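Local coordinates for protein amidohydrolase (Xanthomonas campestris pv. campestris, PDB 4DZH) that probably deaminates adenosine-type nucleosides such as 5'-methylthioadenosine, as a zinc-dependent hydrolase of the amidohydrolase superfamily, at residues 21-26 against 69-74; 380-385 against 411-416. One frame throughout, in Å; residues are numbered along the deposited sequence.

Contact 1 of 2, residues 21-26 against 69-74; sequences GYVVPI and AALMPG
Tyr-22 and Val-23 lie alongside Ala-70 and Leu-71 as a short parallel beta ladder, in which the N-terminal chain joins the long strand 69-80 on its way into the amidohydrolase barrel. Three backbone hydrogen bonds make the ladder. Ala-69 O accepts from Tyr-22 N at 3.0 Å, a bent bond with 139° at the hydrogen. Leu-71 then uses both its polar backbone atoms: its N reaches Tyr-22 O at 2.7 Å, and its O takes Val-24 N at 2.8 Å in a nearly straight bond of 174°. Weaker CA-H...O contacts fill in between, Ala-70 CA to Tyr-22 O and Val-23 CA to Leu-71 O.

Within the ladder, apolar contacts lie on both faces of the sheet. Tyr-22 CB sits beside Ala-70 CB at 4.2 Å; with CG anti to the carbonyl carbon (chi1 -57°), the ring brings its CD2 edge to Ala-69 O. On the other face Val-23 CG2 is 4.4 Å from Leu-71 CB, and Leu-71 continues onto Leu-381 and Cys-383 of the next strand. Val-24 and Ile-26 both pack on Leu-353 of helix 349-363. Past the ladder the segments still touch: Val-24 O lies against Pro-73 CD, and the Ile-26 side chain runs at a slant to Pro-73, its CG1 meeting the CG-CD side of the ring, 3.5 Å from Pro-73 CG.

Contact 2 of 2, residues 380-385 against 411-416; sequences DLVCVD and TDVWIA
An antiparallel ladder joins strand 381-385 to strand 410-415, with Leu-381/Trp-414 and Cys-383/Asp-412 as hydrogen-bonded pairs and Val-382/Val-413 as the non-hydrogen-bonded pair between them. Leu-381 and Trp-414 exchange two bonds, Leu-381 N to Trp-414 O and Trp-414 N to Leu-381 O, the second straighter at 173°. Cys-383 N gives to Asp-412 O at 2.9 Å and Cys-383 O receives Thr-411 N. The alpha hydrogens of Val-382 and Val-413 point at carbonyls across the ladder.

The indole of Trp-414 lies on the face it shares with Leu-381 and Cys-383, and it turns its edge to Cys-383 SG and to Leu-381 O, while Leu-381 CB stands off the plane, 4.0 Å from Trp-414 CE3. CG is anti to the carbonyl carbon (chi1 -62°), which carries the six-membered ring along the partner strand, where CZ3 meets Cys-383 SG at 3.8 Å. The sulfur lies in the ring plane, a sulfur-aromatic contact at the edge. On the opposite face Val-382 and Val-413 point the same way, side by side, CG2 to CG2 at 4.1 Å.

Strand 381-385 pairs in turn with strand 69-80, Asp-380, Val-413 and Ile-415 touch Thr-134 of strand 133-139, and strand 418-422 continues the sheet beyond 410-415. Two aspartates add side-chain bonds to the backbone ladder. Asp-380 OD1 takes Ala-416 N at 2.8 Å on its anti side, 30° out of plane, while OD2 makes a salt bridge to Arg-156; the pairing probably favours the charged form. Asp-412 OD2 receives Thr-411 OG1 from above the carboxylate plane at 2.9 Å and forms a salt bridge with Arg-66, and Gln-423 N gives a hydrogen bond to Asp-412 OD1.

Contacts 1 and 2 are successive joints in one mixed sheet, their centres 9 Å apart, and strands 69-80 and 381-385 are the neighbours that connect them. Met-72 O to Val-382 N and Ala-70 O to Val-384 N, both 2.8 Å, are the probable hydrogen bonds between them, and Leu-71 CD1 packs on Val-382 O. Both contacts are largely buried and away from the metal sites. Their chemistry differs: the parallel pairing at 21-26 against 69-74 is short and otherwise apolar, giving way to aliphatic packing against helix 349-363, whereas the antiparallel pairing at 380-385 against 411-416 is longer and includes aspartates tied to arginines from elsewhere in the chain.

Contact 1 of 2, residues 21-26 against 69-74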
loop_
_atom_site.group_PDB
_atom_site.type_symbol
_atom_site.label_atom_id
_atom_site.label_comp_id
_atom_site.label_asym_id
_atom_site.label_seq_id
_atom_site.Cartn_x
_atom_site.Cartn_y
_atom_site.Cartn_z
ATOM N N GLY A 21 -3.456 4.160 24.575
ATOM C CA GLY A 21 -3.909 5.500 24.268
ATOM C C GLY A 21 -5.309 5.539 23.685
ATOM O O GLY A 21 -6.074 6.470 23.925
ATOM N N TYR A 22 -5.631 4.535 22.873
ATOM C CA TYR A 22 -6.909 4.491 22.156
ATOM C C TYR A 22 -7.351 3.059 22.104
ATOM O O TYR A 22 -6.532 2.154 21.850
ATOM C CB TYR A 22 -6.770 5.028 20.723
ATOM C CG TYR A 22 -6.243 6.425 20.717
ATOM C CD1 TYR A 22 -7.109 7.505 20.817
ATOM C CD2 TYR A 22 -4.866 6.668 20.632
ATOM C CE1 TYR A 22 -6.626 8.809 20.833
ATOM C CE2 TYR A 22 -4.364 7.973 20.660
ATOM C CZ TYR A 22 -5.253 9.038 20.750
ATOM O OH TYR A 22 -4.783 10.345 20.768
ATOM N N VAL A 23 -8.625 2.827 22.413
ATOM C CA VAL A 23 -9.206 1.507 22.168
ATOM C C VAL A 23 -10.273 1.615 21.083
ATOM O O VAL A 23 -11.165 2.455 21.167
ATOM C CB VAL A 23 -9.840 0.878 23.449
ATOM C CG1 VAL A 23 -10.578 -0.416 23.121
ATOM C CG2 VAL A 23 -8.747 0.661 24.516
ATOM N N VAL A 24 -10.165 0.779 20.046
ATOM C CA VAL A 24 -11.111 0.795 18.950
ATOM C C VAL A 24 -11.922 -0.496 18.973
ATOM O O VAL A 24 -11.460 -1.537 18.505
ATOM C CB VAL A 24 -10.377 0.920 17.590
ATOM C CG1 VAL A 24 -11.385 0.924 16.464
ATOM C CG2 VAL A 24 -9.442 2.165 17.597
ATOM N N PRO A 25 -13.134 -0.458 19.559
ATOM C CA PRO A 25 -13.844 -1.713 19.834
ATOM C C PRO A 25 -14.518 -2.383 18.629
ATOM O O PRO A 25 -14.827 -3.571 18.749
ATOM C CB PRO A 25 -14.892 -1.296 20.874
ATOM C CG PRO A 25 -15.209 0.156 20.518
ATOM C CD PRO A 25 -13.868 0.738 20.028
ATOM N N ILE A 26 -14.735 -1.632 17.548
ATOM C CA ILE A 26 -15.416 -2.043 16.315
ATOM C C ILE A 26 -16.937 -2.090 16.562
ATOM O O ILE A 26 -17.720 -1.560 15.760
ATOM C CB ILE A 26 -14.898 -3.390 15.760
ATOM C CG1 ILE A 26 -13.390 -3.308 15.487
ATOM C CG2 ILE A 26 -15.639 -3.774 14.475
ATOM C CD1 ILE A 26 -12.978 -2.261 14.466
ATOM N N ALA A 69 -0.507 4.058 21.771
ATOM C CA ALA A 69 -0.951 3.067 20.775
ATOM C C ALA A 69 -2.457 3.042 20.684
ATOM O O ALA A 69 -3.139 3.364 21.672
ATOM C CB ALA A 69 -0.453 1.656 21.145
ATOM N N ALA A 70 -2.969 2.604 19.525
ATOM C CA ALA A 70 -4.366 2.172 19.387
ATOM C C ALA A 70 -4.411 0.679 19.640
ATOM O O ALA A 70 -3.564 -0.071 19.164
ATOM C CB ALA A 70 -4.870 2.449 17.992
ATOM N N LEU A 71 -5.401 0.226 20.409
ATOM C CA LEU A 71 -5.651 -1.200 20.595
ATOM C C LEU A 71 -6.926 -1.552 19.828
ATOM O O LEU A 71 -7.956 -0.894 19.992
ATOM C CB LEU A 71 -5.801 -1.517 22.102
ATOM C CG LEU A 71 -5.999 -2.987 22.505
ATOM C CD1 LEU A 71 -4.850 -3.909 22.179
ATOM C CD2 LEU A 71 -6.261 -3.046 24.023
ATOM N N MET A 72 -6.829 -2.537 18.943
ATOM C CA MET A 72 -7.955 -2.962 18.101
ATOM C C MET A 72 -7.955 -4.504 18.023
ATOM O O MET A 72 -6.975 -5.162 18.423
ATOM C CB MET A 72 -7.794 -2.364 16.699
ATOM C CG MET A 72 -6.615 -2.910 15.959
ATOM S SD MET A 72 -6.412 -2.069 14.381
ATOM C CE MET A 72 -5.361 -3.281 13.585
ATOM N N PRO A 73 -9.058 -5.105 17.519
ATOM C CA PRO A 73 -9.061 -6.563 17.293
ATOM C C PRO A 73 -8.045 -6.922 16.222
ATOM O O PRO A 73 -7.767 -6.083 15.352
ATOM C CB PRO A 73 -10.466 -6.833 16.745
ATOM C CG PRO A 73 -11.325 -5.636 17.169
ATOM C CD PRO A 73 -10.323 -4.478 17.077
ATOM N N GLY A 74 -7.521 -8.150 16.308
ATOM C CA GLY A 74 -6.652 -8.620 15.240
ATOM C C GLY A 74 -7.353 -8.547 13.901
ATOM O O GLY A 74 -8.564 -8.723 13.763
#

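Contact 2 of 2, residues 380-385 against 411-416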
loop_
_atom_site.group_PDB
_atom_site.type_symbol
_atom_site.label_atom_id
_atom_site.label_comp_id
_atom_site.label_asym_id
_atom_site.label_seq_id
_atom_site.Cartn_x
_atom_site.Cartn_y
_atom_site.Cartn_z
ATOM N N ASP A 380 -8.101 -11.635 21.013
ATOM C CA ASP A 380 -7.259 -11.468 19.811
ATOM C C ASP A 380 -7.154 -9.951 19.558
ATOM O O ASP A 380 -8.111 -9.314 19.056
ATOM C CB ASP A 380 -7.912 -12.115 18.600
ATOM C CG ASP A 380 -7.979 -13.670 18.667
ATOM O OD1 ASP A 380 -7.784 -14.303 19.727
ATOM O OD2 ASP A 380 -8.219 -14.256 17.574
ATOM N N LEU A 381 -6.001 -9.392 19.902
ATOM C CA LEU A 381 -5.840 -7.941 20.022
ATOM C C LEU A 381 -4.513 -7.505 19.438
ATOM O O LEU A 381 -3.533 -8.274 19.488
ATOM C CB LEU A 381 -5.864 -7.536 21.490
ATOM C CG LEU A 381 -7.131 -7.968 22.229
ATOM C CD1 LEU A 381 -6.978 -7.779 23.719
ATOM C CD2 LEU A 381 -8.288 -7.164 21.702
ATOM N N VAL A 382 -4.508 -6.273 18.958
ATOM C CA VAL A 382 -3.311 -5.672 18.354
ATOM C C VAL A 382 -3.127 -4.231 18.853
ATOM O O VAL A 382 -4.085 -3.438 18.865
ATOM C CB VAL A 382 -3.449 -5.700 16.815
ATOM C CG1 VAL A 382 -2.242 -4.936 16.180
ATOM C CG2 VAL A 382 -3.451 -7.137 16.334
ATOM N N CYS A 383 -1.878 -3.903 19.202
ATOM C CA CYS A 383 -1.466 -2.525 19.523
ATOM C C CYS A 383 -0.763 -1.970 18.291
ATOM O O CYS A 383 0.189 -2.588 17.814
ATOM C CB CYS A 383 -0.489 -2.501 20.700
ATOM S SG CYS A 383 -1.349 -2.607 22.296
ATOM N N VAL A 384 -1.232 -0.823 17.828
ATOM C CA VAL A 384 -0.594 -0.118 16.693
ATOM C C VAL A 384 -0.006 1.160 17.281
ATOM O O VAL A 384 -0.768 1.998 17.758
ATOM C CB VAL A 384 -1.638 0.220 15.591
ATOM C CG1 VAL A 384 -0.920 0.815 14.379
ATOM C CG2 VAL A 384 -2.328 -1.035 15.154
ATOM N N ASP A 385 1.321 1.316 17.208
ATOM C CA ASP A 385 1.964 2.580 17.630
ATOM C C ASP A 385 1.483 3.694 16.728
ATOM O O ASP A 385 1.642 3.574 15.517
ATOM C CB ASP A 385 3.474 2.452 17.513
ATOM C CG ASP A 385 4.190 3.741 17.861
ATOM O OD1 ASP A 385 3.711 4.447 18.782
ATOM O OD2 ASP A 385 5.200 4.051 17.186
ATOM N N THR A 411 2.999 -3.211 17.176
ATOM C CA THR A 411 4.043 -3.523 18.154
ATOM C C THR A 411 3.764 -4.718 19.036
ATOM O O THR A 411 4.675 -5.436 19.422
ATOM C CB THR A 411 4.315 -2.327 19.071
ATOM O OG1 THR A 411 3.101 -1.947 19.732
ATOM C CG2 THR A 411 4.855 -1.127 18.243
ATOM N N ASP A 412 2.492 -4.975 19.280
ATOM C CA ASP A 412 2.121 -6.110 20.128
ATOM C C ASP A 412 0.866 -6.802 19.595
ATOM O O ASP A 412 -0.037 -6.137 19.112
ATOM C CB ASP A 412 1.896 -5.666 21.581
ATOM C CG ASP A 412 3.126 -4.934 22.184
ATOM O OD1 ASP A 412 4.032 -5.590 22.760
ATOM O OD2 ASP A 412 3.194 -3.702 22.040
ATOM N N VAL A 413 0.880 -8.111 19.733
ATOM C CA VAL A 413 -0.197 -8.971 19.253
ATOM C C VAL A 413 -0.463 -10.088 20.248
ATOM O O VAL A 413 0.471 -10.784 20.718
ATOM C CB VAL A 413 0.227 -9.615 17.933
ATOM C CG1 VAL A 413 -0.820 -10.653 17.500
ATOM C CG2 VAL A 413 0.405 -8.537 16.888
ATOM N N TRP A 414 -1.740 -10.282 20.558
ATOM C CA TRP A 414 -2.183 -11.407 21.385
ATOM C C TRP A 414 -3.238 -12.187 20.625
ATOM O O TRP A 414 -4.072 -11.583 19.933
ATOM C CB TRP A 414 -2.847 -10.922 22.665
ATOM C CG TRP A 414 -1.970 -10.127 23.586
ATOM C CD1 TRP A 414 -1.310 -10.593 24.706
ATOM C CD2 TRP A 414 -1.689 -8.730 23.505
ATOM N NE1 TRP A 414 -0.637 -9.559 25.324
ATOM C CE2 TRP A 414 -0.866 -8.406 24.622
ATOM C CE3 TRP A 414 -2.069 -7.715 22.622
ATOM C CZ2 TRP A 414 -0.379 -7.117 24.834
ATOM C CZ3 TRP A 414 -1.576 -6.409 22.851
ATOM C CH2 TRP A 414 -0.754 -6.137 23.951
ATOM N N ILE A 415 -3.210 -13.512 20.791
ATOM C CA ILE A 415 -4.230 -14.421 20.233
ATOM C C ILE A 415 -4.716 -15.275 21.396
ATOM O O ILE A 415 -3.927 -15.993 22.050
ATOM C CB ILE A 415 -3.702 -15.329 19.098
ATOM C CG1 ILE A 415 -3.126 -14.464 17.969
ATOM C CG2 ILE A 415 -4.824 -16.298 18.558
ATOM C CD1 ILE A 415 -2.696 -15.284 16.714
ATOM N N ALA A 416 -6.012 -15.170 21.655
ATOM C CA ALA A 416 -6.608 -15.814 22.861
ATOM C C ALA A 416 -5.827 -15.405 24.131
ATOM O O ALA A 416 -5.585 -16.224 25.042
ATOM C CB ALA A 416 -6.651 -17.326 22.696
#